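PDB 4ZMK: telomere length regulator taz1 from Schizosaccharomyces pombe, which binds double-stranded telomeric DNA, forms homodimers and regulates telomere length and function, this chain being its dimerization domain. Local coordinates for residues R6-N11 with R51-T56. Numbering follows the deposited sequence.
Sequences RTLGLN and RDFSHT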
loop_
_atom_site.group_PDB
_atom_site.type_symbol
_atom_site.label_atom_id
_atom_site.label_comp_id
_atom_site.label_asym_id
_atom_site.label_seq_id
_atom_site.Cartn_x
_atom_site.Cartn_y
_atom_site.Cartn_z
ATOM N N ARG A 6 -5.551 -6.434 12.451
ATOM C CA ARG A 6 -4.851 -7.524 13.101
ATOM C C ARG A 6 -4.155 -8.418 12.084
ATOM O O ARG A 6 -3.008 -8.814 12.282
ATOM C CB ARG A 6 -5.820 -8.337 13.949
ATOM C CG ARG A 6 -5.182 -9.500 14.676
ATOM C CD ARG A 6 -4.584 -9.087 16.011
ATOM N NE ARG A 6 -4.108 -10.258 16.744
ATOM C CZ ARG A 6 -2.831 -10.499 17.034
ATOM N NH1 ARG A 6 -1.891 -9.639 16.669
ATOM N NH2 ARG A 6 -2.493 -11.596 17.702
ATOM N N THR A 7 -4.844 -8.728 10.993
ATOM C CA THR A 7 -4.326 -9.661 10.004
ATOM C C THR A 7 -3.109 -9.062 9.300
ATOM O O THR A 7 -2.150 -9.777 8.994
ATOM C CB THR A 7 -5.418 -10.040 8.970
ATOM O OG1 THR A 7 -6.489 -10.714 9.634
ATOM C CG2 THR A 7 -4.878 -10.953 7.898
ATOM N N LEU A 8 -3.136 -7.748 9.078
ATOM C CA LEU A 8 -2.068 -7.056 8.349
ATOM C C LEU A 8 -0.961 -6.543 9.270
ATOM O O LEU A 8 0.032 -5.975 8.813
ATOM C CB LEU A 8 -2.640 -5.887 7.537
ATOM C CG LEU A 8 -3.631 -6.262 6.445
ATOM C CD1 LEU A 8 -4.067 -5.037 5.667
ATOM C CD2 LEU A 8 -3.011 -7.312 5.521
ATOM N N GLY A 9 -1.148 -6.727 10.568
ATOM C CA GLY A 9 -0.123 -6.382 11.537
ATOM C C GLY A 9 0.131 -4.893 11.647
ATOM O O GLY A 9 1.275 -4.465 11.782
ATOM N N LEU A 10 -0.944 -4.110 11.627
ATOM C CA LEU A 10 -0.831 -2.668 11.490
ATOM C C LEU A 10 -1.107 -1.860 12.749
ATOM O O LEU A 10 -1.136 -0.635 12.691
ATOM C CB LEU A 10 -1.779 -2.196 10.387
ATOM C CG LEU A 10 -1.471 -2.675 8.964
ATOM C CD1 LEU A 10 -2.521 -2.124 7.991
ATOM C CD2 LEU A 10 -0.061 -2.281 8.530
ATOM N N ASN A 11 -1.288 -2.510 13.892
ATOM C CA ASN A 11 -1.772 -1.757 15.046
ATOM C C ASN A 11 -0.745 -0.807 15.656
ATOM O O ASN A 11 -1.073 -0.057 16.563
ATOM C CB ASN A 11 -2.324 -2.694 16.128
ATOM C CG ASN A 11 -1.263 -3.533 16.785
ATOM O OD1 ASN A 11 -0.070 -3.256 16.688
ATOM N ND2 ASN A 11 -1.698 -4.578 17.472
ATOM N N ARG A 51 -10.302 -5.378 -0.655
ATOM C CA ARG A 51 -10.700 -3.983 -0.544
ATOM C C ARG A 51 -10.655 -3.499 0.911
ATOM O O ARG A 51 -10.261 -2.369 1.174
ATOM C CB ARG A 51 -12.097 -3.785 -1.127
ATOM C CG ARG A 51 -12.604 -2.367 -1.029
ATOM C CD ARG A 51 -14.098 -2.299 -1.308
ATOM N NE ARG A 51 -14.832 -3.364 -0.629
ATOM C CZ ARG A 51 -15.100 -3.372 0.671
ATOM N NH1 ARG A 51 -14.692 -2.367 1.436
ATOM N NH2 ARG A 51 -15.770 -4.384 1.207
ATOM N N ASP A 52 -11.055 -4.351 1.855
ATOM C CA ASP A 52 -10.931 -4.000 3.269
ATOM C C ASP A 52 -9.467 -3.838 3.653
ATOM O O ASP A 52 -9.110 -2.907 4.367
ATOM C CB ASP A 52 -11.582 -5.053 4.179
ATOM C CG ASP A 52 -13.103 -5.024 4.120
ATOM O OD1 ASP A 52 -13.671 -4.099 3.504
ATOM O OD2 ASP A 52 -13.739 -5.923 4.702
ATOM N N PHE A 53 -8.625 -4.761 3.199
ATOM C CA PHE A 53 -7.187 -4.669 3.444
ATOM C C PHE A 53 -6.611 -3.338 2.930
ATOM O O PHE A 53 -5.904 -2.635 3.647
ATOM C CB PHE A 53 -6.434 -5.836 2.779
ATOM C CG PHE A 53 -6.553 -7.150 3.508
ATOM C CD1 PHE A 53 -5.999 -8.301 2.974
ATOM C CD2 PHE A 53 -7.215 -7.236 4.719
ATOM C CE1 PHE A 53 -6.106 -9.515 3.634
ATOM C CE2 PHE A 53 -7.322 -8.451 5.387
ATOM C CZ PHE A 53 -6.772 -9.591 4.844
ATOM N N SER A 54 -6.917 -3.009 1.679
ATOM C CA SER A 54 -6.388 -1.815 1.028
ATOM C C SER A 54 -6.786 -0.542 1.764
ATOM O O SER A 54 -5.967 0.322 2.032
ATOM C CB SER A 54 -6.871 -1.758 -0.422
ATOM O OG SER A 54 -6.320 -0.648 -1.106
ATOM N N HIS A 55 -8.072 -0.451 2.073
ATOM C CA HIS A 55 -8.657 0.674 2.781
ATOM C C HIS A 55 -8.110 0.840 4.190
ATOM O O HIS A 55 -7.853 1.949 4.644
ATOM C CB HIS A 55 -10.172 0.499 2.841
ATOM C CG HIS A 55 -10.893 1.689 3.377
ATOM N ND1 HIS A 55 -11.505 1.692 4.615
ATOM C CD2 HIS A 55 -11.099 2.916 2.853
ATOM C CE1 HIS A 55 -12.057 2.869 4.825
ATOM N NE2 HIS A 55 -11.829 3.635 3.767
ATOM N N THR A 56 -7.965 -0.272 4.889
ATOM C CA THR A 56 -7.436 -0.267 6.241
ATOM C C THR A 56 -5.987 0.217 6.241
ATOM O O THR A 56 -5.590 1.008 7.081
ATOM C CB THR A 56 -7.542 -1.677 6.855
ATOM O OG1 THR A 56 -8.922 -2.056 6.910
ATOM C CG2 THR A 56 -6.913 -1.754 8.253
#
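The Schellman motif that ends the short N-terminal helix 3-7 of the Taz1 dimerization domain sets L8 against F53 of the long helix 44-70, and the pair illustrates how a helix end can be seated on a helical hairpin by aliphatic-aromatic packing. Both methyls of L8 lie on one side of the F53 ring. CD2 is over the centre of that face, 4.0 Å from the centroid and only 10° off the ring normal, a CH-pi contact. CD1 sits just outside the ring's outline, beyond the CG-CD2 bond, and comes within 3.8 Å of F53 CB. CB of F53 leaves the helix to one flank, and the torsion with CG anti to the carbonyl carbon (chi1 -76°) puts the ring beside L8. T7 meets the far end of the ring, its CG2 3.8 Å from F53 CZ in an oblique approach; that methyl is anti to the backbone N, whereas OG1 turns beside it and bonds to F3 O. Shortening F53 to an alanine would probably leave L8 CD2 without an aromatic face and T7 CG2 without its partner at CZ. Farther along, L10 CD1 makes a looser contact with T56 CG2 at 4.4 Å. The T56 hydroxyl is engaged within its own helix, OG1 bonding to D52 O at 2.7 Å from above the carbonyl plane; D52 O also accepts from T56 N, so two donors grip it. At G9 the backbone takes a positive phi of 68° and leaves the helix, so that L8 and L10 on either side of it both face helix 44-70. A30 and K33 of helix 20-40 also touch L8, and I34 and L37 touch F53, making this a small three-helix hydrophobic core, closed along one side by a Schellman-capped helix lying across an antiparallel helical hairpin.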